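Local coordinates for glucanase (Clostridium thermocellum, PDB 5GXX), which probably hydrolyses internal beta-1,4-glucosidic bonds of cellulose as a family 9 endoglucanase of the cellulosome, at residues A[61-64]-A[65-69]; A[145-148]-A[149-152]; A[163-166]-A[167-171]. The protein carries 1 engineered substitution. All blocks are in the same frame, centred on the assembly; numbering follows the deposited sequence.

Contact 1: residues A[61-64]-A[65-69]; sequences MAYS and AAMLG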
loop_
_atom_site.group_PDB
_atom_site.type_symbol
_atom_site.label_atom_id
_atom_site.label_comp_id
_atom_site.label_asym_id
_atom_site.label_seq_id
_atom_site.Cartn_x
_atom_site.Cartn_y
_atom_site.Cartn_z
ATOM N N MET A 61 -11.607 28.036 -29.046
ATOM C CA MET A 61 -12.025 29.143 -28.204
ATOM C C MET A 61 -12.278 30.368 -29.051
ATOM O O MET A 61 -13.328 31.022 -28.916
ATOM C CB MET A 61 -10.996 29.477 -27.123
ATOM C CG MET A 61 -11.615 30.287 -25.996
ATOM S SD MET A 61 -10.468 31.228 -24.975
ATOM C CE MET A 61 -9.366 29.980 -24.325
ATOM N N ALA A 62 -11.332 30.650 -29.951
ATOM C CA ALA A 62 -11.454 31.807 -30.816
ATOM C C ALA A 62 -12.596 31.587 -31.800
ATOM O O ALA A 62 -13.353 32.512 -32.066
ATOM C CB ALA A 62 -10.132 32.073 -31.526
ATOM N N TYR A 63 -12.774 30.362 -32.290
ATOM C CA TYR A 63 -13.866 30.065 -33.218
ATOM C C TYR A 63 -15.174 30.419 -32.538
ATOM O O TYR A 63 -16.042 31.084 -33.122
ATOM C CB TYR A 63 -13.862 28.591 -33.643
ATOM C CG TYR A 63 -15.211 28.125 -34.149
ATOM C CD1 TYR A 63 -15.571 28.305 -35.483
ATOM C CD2 TYR A 63 -16.129 27.523 -33.278
ATOM C CE1 TYR A 63 -16.814 27.901 -35.956
ATOM C CE2 TYR A 63 -17.387 27.110 -33.747
ATOM C CZ TYR A 63 -17.714 27.320 -35.079
ATOM O OH TYR A 63 -18.934 26.925 -35.583
ATOM N N SER A 64 -15.297 29.959 -31.294
ATOM C CA SER A 64 -16.519 30.161 -30.503
ATOM C C SER A 64 -16.770 31.655 -30.321
ATOM O O SER A 64 -17.883 32.138 -30.525
ATOM C CB SER A 64 -16.492 29.440 -29.150
ATOM O OG SER A 64 -16.355 28.036 -29.300
ATOM N N ALA A 65 -15.744 32.393 -29.917
ATOM C CA ALA A 65 -15.868 33.847 -29.806
ATOM C C ALA A 65 -16.274 34.514 -31.121
ATOM O O ALA A 65 -17.159 35.375 -31.129
ATOM C CB ALA A 65 -14.552 34.440 -29.300
ATOM N N ALA A 66 -15.665 34.109 -32.236
ATOM C CA ALA A 66 -16.031 34.637 -33.551
ATOM C C ALA A 66 -17.512 34.406 -33.859
ATOM O O ALA A 66 -18.207 35.288 -34.353
ATOM C CB ALA A 66 -15.157 34.040 -34.649
ATOM N N MET A 67 -18.002 33.211 -33.544
ATOM C CA MET A 67 -19.408 32.898 -33.802
ATOM C C MET A 67 -20.344 33.666 -32.875
ATOM O O MET A 67 -21.409 34.075 -33.338
ATOM C CB MET A 67 -19.634 31.407 -33.611
ATOM C CG MET A 67 -18.932 30.522 -34.609
ATOM S SD MET A 67 -19.341 30.903 -36.306
ATOM C CE MET A 67 -21.020 30.279 -36.467
ATOM N N LEU A 68 -19.961 33.904 -31.622
ATOM C CA LEU A 68 -20.736 34.798 -30.754
ATOM C C LEU A 68 -20.767 36.218 -31.320
ATOM O O LEU A 68 -21.814 36.877 -31.277
ATOM C CB LEU A 68 -20.213 34.807 -29.317
ATOM C CG LEU A 68 -20.335 33.491 -28.540
ATOM C CD1 LEU A 68 -20.089 33.735 -27.046
ATOM C CD2 LEU A 68 -21.678 32.772 -28.724
ATOM N N GLY A 69 -19.626 36.657 -31.861
ATOM C CA GLY A 69 -19.542 37.954 -32.529
ATOM C C GLY A 69 -20.461 37.988 -33.733
ATOM O O GLY A 69 -21.194 38.969 -33.929
#
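Met-67 lays its CG over one face of the Tyr-63 ring, one helical turn further on, in a CH-pi contact 3.7 Å from CG to the ring centroid. The carbon stands off-centre, toward the phenol end, with Tyr-63 CZ its nearest ring atom at 3.5 Å from Met-67 CG. The sulfur follows obliquely, SD lying 4.6 Å from the Tyr-63 centroid in a Met-aromatic contact, and the methyl CE ends beside Tyr-63 OH. Tyr-63 leans along the helix because its ring is set opposite the backbone N (chi1 158°), while Met-67 bends at chi2 and again at chi3 (-56° and -73°), which carries its chain past the ring instead of straight outward.

Beneath the pair, Met-67 N donates to Tyr-63 O at 2.9 Å, one of four successive i to i+4 bonds of a regular alpha-helix. Ser-64 turns its hydroxyl back on the helix, OG being hydrogen-bonded to Pro-60 O, which pairs this polar atom inside a buried surface.

All the touching residues are buried, in a helix of the (alpha/alpha)6 barrel expected of a family 9 catalytic module. Met-61, Ala-62, Ala-65 and Leu-68 face helix 85-101, Ala-62 and Ala-66 pack on Gln-147 of helix 142-158, and Met-67 and Leu-68 rest on Ala-416 and Val-419 of helix 412-429.

Contact 2: residues A[145-148]-A[149-152]; sequences VGQM and AAAL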
loop_
_atom_site.group_PDB
_atom_site.type_symbol
_atom_site.label_atom_id
_atom_site.label_comp_id
_atom_site.label_asym_id
_atom_site.label_seq_id
_atom_site.Cartn_x
_atom_site.Cartn_y
_atom_site.Cartn_z
ATOM N N VAL A 145 -3.797 31.304 -35.161
ATOM C CA VAL A 145 -3.665 32.757 -35.167
ATOM C C VAL A 145 -4.682 33.455 -36.072
ATOM O O VAL A 145 -5.160 34.542 -35.746
ATOM C CB VAL A 145 -2.216 33.194 -35.540
ATOM C CG1 VAL A 145 -2.068 34.719 -35.584
ATOM C CG2 VAL A 145 -1.199 32.628 -34.543
ATOM N N GLY A 146 -5.022 32.832 -37.196
ATOM C CA GLY A 146 -5.999 33.400 -38.118
ATOM C C GLY A 146 -7.383 33.425 -37.486
ATOM O O GLY A 146 -8.147 34.379 -37.655
ATOM N N GLN A 147 -7.705 32.362 -36.757
ATOM C CA GLN A 147 -8.986 32.311 -36.042
ATOM C C GLN A 147 -9.055 33.345 -34.924
ATOM O O GLN A 147 -10.081 34.006 -34.740
ATOM C CB GLN A 147 -9.300 30.892 -35.527
ATOM C CG GLN A 147 -10.724 30.684 -34.984
ATOM C CD GLN A 147 -11.815 30.946 -36.008
ATOM O OE1 GLN A 147 -12.651 31.824 -35.807
ATOM N NE2 GLN A 147 -11.809 30.199 -37.110
ATOM N N MET A 148 -7.947 33.529 -34.209
ATOM C CA MET A 148 -7.902 34.556 -33.168
ATOM C C MET A 148 -8.107 35.931 -33.809
ATOM O O MET A 148 -8.825 36.773 -33.269
ATOM C CB MET A 148 -6.586 34.498 -32.379
ATOM C CG MET A 148 -6.392 33.204 -31.587
ATOM S SD MET A 148 -4.692 32.956 -30.992
ATOM C CE MET A 148 -4.477 34.365 -29.892
ATOM N N ALA A 149 -7.515 36.138 -34.985
ATOM C CA ALA A 149 -7.695 37.392 -35.713
ATOM C C ALA A 149 -9.157 37.621 -36.091
ATOM O O ALA A 149 -9.668 38.727 -35.931
ATOM C CB ALA A 149 -6.852 37.407 -36.973
ATOM N N ALA A 150 -9.808 36.576 -36.603
ATOM C CA ALA A 150 -11.191 36.669 -37.047
ATOM C C ALA A 150 -12.108 37.035 -35.885
ATOM O O ALA A 150 -12.983 37.896 -36.018
ATOM C CB ALA A 150 -11.631 35.342 -37.664
ATOM N N ALA A 151 -11.897 36.380 -34.744
ATOM C CA ALA A 151 -12.711 36.627 -33.550
ATOM C C ALA A 151 -12.590 38.078 -33.117
ATOM O O ALA A 151 -13.579 38.751 -32.813
ATOM C CB ALA A 151 -12.284 35.705 -32.425
ATOM N N LEU A 152 -11.355 38.566 -33.137
ATOM C CA LEU A 152 -11.124 39.962 -32.779
ATOM C C LEU A 152 -11.638 40.956 -33.821
ATOM O O LEU A 152 -12.085 42.059 -33.479
ATOM C CB LEU A 152 -9.643 40.186 -32.453
ATOM C CG LEU A 152 -9.203 39.519 -31.145
ATOM C CD1 LEU A 152 -7.688 39.324 -31.107
ATOM C CD2 LEU A 152 -9.683 40.294 -29.913
#
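Four consecutive i to i+4 bonds, from Ala-149 N to Val-145 O through Leu-152 N to Met-148 O, make residues 145-152 an unbroken piece of alpha-helix, with N to O distances of 2.9 to 3.1 Å. The helix belongs to the (alpha/alpha)6 barrel that characterises the catalytic module of family 9 glycoside hydrolases. Half of the residues are small: Gly-146 and the run Ala-149, Ala-150 and Ala-151 keep the helix slim, and other helices come close to it on several sides.

The three alanine methyls lie against carbonyl oxygens of the preceding turn. Ala-149 CB is 3.4 Å from Gly-146 O, and Ala-151 CB sits near both Gln-147 O and Met-148 O. Outward, Ala-149 and Ala-150 meet Ala-204 of helix 198-212, whereas Ala-151 touches Leu-96 and Leu-99 of helix 85-101.

Gln-147 brings the polar group of this buried surface. Its chain starts opposite the backbone N (chi1 -170°), and a bend at chi2 (60°) turns the amide along the helix and brings OE1 to 4.1 Å from the methyl CB of Ala-150. This is mere van der Waals contact; the oxygen is engaged by the indole NE1 of Trp-203, and NE2 is hydrogen-bonded as well. Holding the amide at both ends should fix its rotation between helices 58-75 and 198-212.

Met-148 and Leu-152 both pack on Tyr-171 of helix 162-178. Between these two the touching is done by backbone on one side and branch on the other: Leu-152 CG and CD1 each lie 3.5 Å from Met-148 O.

Contact 3: residues A[163-166]-A[167-171]; sequences TYLR and YAKKY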
loop_
_atom_site.group_PDB
_atom_site.type_symbol
_atom_site.label_atom_id
_atom_site.label_comp_id
_atom_site.label_asym_id
_atom_site.label_seq_id
_atom_site.Cartn_x
_atom_site.Cartn_y
_atom_site.Cartn_z
ATOM N N THR A 163 -9.160 48.427 -29.798
ATOM C CA THR A 163 -8.104 47.526 -29.354
ATOM C C THR A 163 -8.285 46.182 -30.054
ATOM O O THR A 163 -7.326 45.623 -30.581
ATOM C CB THR A 163 -8.116 47.356 -27.817
ATOM O OG1 THR A 163 -7.789 48.606 -27.200
ATOM C CG2 THR A 163 -7.123 46.307 -27.336
ATOM N N TYR A 164 -9.514 45.674 -30.076
ATOM C CA TYR A 164 -9.733 44.386 -30.715
ATOM C C TYR A 164 -9.316 44.431 -32.186
ATOM O O TYR A 164 -8.716 43.477 -32.686
ATOM C CB TYR A 164 -11.176 43.880 -30.548
ATOM C CG TYR A 164 -11.595 43.601 -29.114
ATOM C CD1 TYR A 164 -10.657 43.327 -28.118
ATOM C CD2 TYR A 164 -12.938 43.625 -28.748
ATOM C CE1 TYR A 164 -11.046 43.085 -26.799
ATOM C CE2 TYR A 164 -13.325 43.399 -27.449
ATOM C CZ TYR A 164 -12.384 43.130 -26.475
ATOM O OH TYR A 164 -12.805 42.889 -25.182
ATOM N N LEU A 165 -9.586 45.544 -32.865
ATOM C CA LEU A 165 -9.251 45.687 -34.278
ATOM C C LEU A 165 -7.738 45.740 -34.479
ATOM O O LEU A 165 -7.205 45.136 -35.410
ATOM C CB LEU A 165 -9.922 46.928 -34.888
ATOM C CG LEU A 165 -9.574 47.176 -36.361
ATOM C CD1 LEU A 165 -9.971 46.026 -37.299
ATOM C CD2 LEU A 165 -10.166 48.492 -36.838
ATOM N N ARG A 166 -7.054 46.445 -33.579
ATOM C CA ARG A 166 -5.598 46.519 -33.617
ATOM C C ARG A 166 -4.971 45.121 -33.543
ATOM O O ARG A 166 -4.087 44.789 -34.345
ATOM C CB ARG A 166 -5.092 47.418 -32.486
ATOM C CG ARG A 166 -3.573 47.494 -32.368
ATOM C CD ARG A 166 -3.153 48.419 -31.221
ATOM N NE ARG A 166 -1.714 48.387 -30.961
ATOM C CZ ARG A 166 -0.801 49.101 -31.630
ATOM N NH1 ARG A 166 -1.158 49.891 -32.638
ATOM N NH2 ARG A 166 0.485 48.993 -31.304
ATOM N N TYR A 167 -5.447 44.309 -32.597
ATOM C CA TYR A 167 -4.940 42.951 -32.414
ATOM C C TYR A 167 -5.413 42.005 -33.512
ATOM O O TYR A 167 -4.671 41.108 -33.905
ATOM C CB TYR A 167 -5.253 42.420 -31.014
ATOM C CG TYR A 167 -4.307 43.009 -29.986
ATOM C CD1 TYR A 167 -4.497 44.302 -29.492
ATOM C CD2 TYR A 167 -3.202 42.287 -29.541
ATOM C CE1 TYR A 167 -3.605 44.859 -28.573
ATOM C CE2 TYR A 167 -2.307 42.833 -28.619
ATOM C CZ TYR A 167 -2.523 44.112 -28.131
ATOM O OH TYR A 167 -1.641 44.656 -27.216
ATOM N N ALA A 168 -6.631 42.202 -34.014
ATOM C CA ALA A 168 -7.074 41.433 -35.176
ATOM C C ALA A 168 -6.109 41.617 -36.347
ATOM O O ALA A 168 -5.754 40.656 -37.034
ATOM C CB ALA A 168 -8.461 41.846 -35.586
ATOM N N LYS A 169 -5.675 42.857 -36.577
ATOM C CA LYS A 169 -4.729 43.133 -37.650
ATOM C C LYS A 169 -3.347 42.570 -37.340
ATOM O O LYS A 169 -2.684 42.068 -38.252
ATOM C CB LYS A 169 -4.623 44.637 -37.883
ATOM C CG LYS A 169 -5.873 45.271 -38.455
ATOM C CD LYS A 169 -5.698 46.779 -38.589
ATOM C CE LYS A 169 -6.920 47.424 -39.209
ATOM N NZ LYS A 169 -6.590 48.823 -39.628
ATOM N N LYS A 170 -2.927 42.652 -36.074
ATOM C CA LYS A 170 -1.637 42.101 -35.663
ATOM C C LYS A 170 -1.610 40.607 -35.981
ATOM O O LYS A 170 -0.693 40.096 -36.628
ATOM C CB LYS A 170 -1.378 42.305 -34.164
ATOM C CG LYS A 170 -0.781 43.627 -33.709
ATOM C CD LYS A 170 -0.479 43.530 -32.218
ATOM C CE LYS A 170 -0.142 44.878 -31.594
ATOM N NZ LYS A 170 1.212 45.339 -31.997
ATOM N N TYR A 171 -2.665 39.915 -35.558
ATOM C CA TYR A 171 -2.721 38.470 -35.695
ATOM C C TYR A 171 -2.882 38.035 -37.150
ATOM O O TYR A 171 -2.231 37.086 -37.586
ATOM C CB TYR A 171 -3.820 37.884 -34.801
ATOM C CG TYR A 171 -3.569 38.033 -33.316
ATOM C CD1 TYR A 171 -2.316 38.405 -32.806
ATOM C CD2 TYR A 171 -4.587 37.801 -32.400
ATOM C CE1 TYR A 171 -2.108 38.511 -31.436
ATOM C CE2 TYR A 171 -4.377 37.904 -31.034
ATOM C CZ TYR A 171 -3.140 38.270 -30.555
ATOM O OH TYR A 171 -2.964 38.384 -29.200
HETATM O O HOH W 1 -0.507 47.145 -28.540
HETATM O O HOH W 2 2.001 46.545 -29.368
#
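The Tyr-167 ring is bordered in its plane by Thr-163 O, 3.3 Å from ring atom CD1, while CD of Lys-170 stands over one face, 4.0 Å above the plane and displaced toward the rim. Thr-163 runs side by side with the tyrosine, its methyl CG2 3.9 Å from Tyr-167 CD1. The same carbonyl oxygen that borders the ring also accepts Tyr-167 N in a nearly straight helical bond, so backbone and ring both gather at one atom.

The second flat group, the guanidinium of Arg-166, has a water in its plane at the edge. That water accepts from Arg-166 NE at 3.0 Å and is hydrogen-bonded to Tyr-167 OH too, bridging adjacent side chains. The arginine reaches it by an extended chain from CG to NE. Lys-170, bent only at its last torsion (chi4 -73°), brings NZ to 3.8 Å from Arg-166 NH2, a close approach of like charges. A second water accepts from Lys-170 NZ at 3.0 Å and weakly from Arg-166 NH2; its oxygen probably eases the repulsion on this solvent-facing side.

Leu-165 and Lys-169 make the neighbouring apolar contact, the lysine CE coming 3.9 Å from Leu-165 CD1 as the side chains pass at a slant.

Residues 163-171 thus form an amphipathic helix of the (alpha/alpha)6 barrel. Its buried side presents Tyr-164, whose OH is hydrogen-bonded to Asp-97 OD1, and Tyr-171, whose OH is hydrogen-bonded to Leu-99 O, against helix 85-101, while Leu-152 of helix 142-158 packs on Tyr-164, Ala-168 and Tyr-171. Leu-165 and Ala-168 reach Leu-208 of helix 198-212.

Contact 2 lies between the other two: its centre is about 9 Å from the centres of both contact 1 and contact 3, which stand about 15 Å apart and come no nearer than about 8 Å at their closest atoms. Toward contact 1, Gln-147 OE1 packs 3.4 Å from Tyr-63 CA; toward contact 3, Ala-149 O lies 3.4 Å from Ala-168 CB. Contacts 1 and 2 are both fully buried; solvent reaches only contact 3, which is partly buried. A bound calcium ion is about 7 Å from the side chain of Gln-147 and about 9 Å from that of Tyr-63, although neither residue is among its ligands.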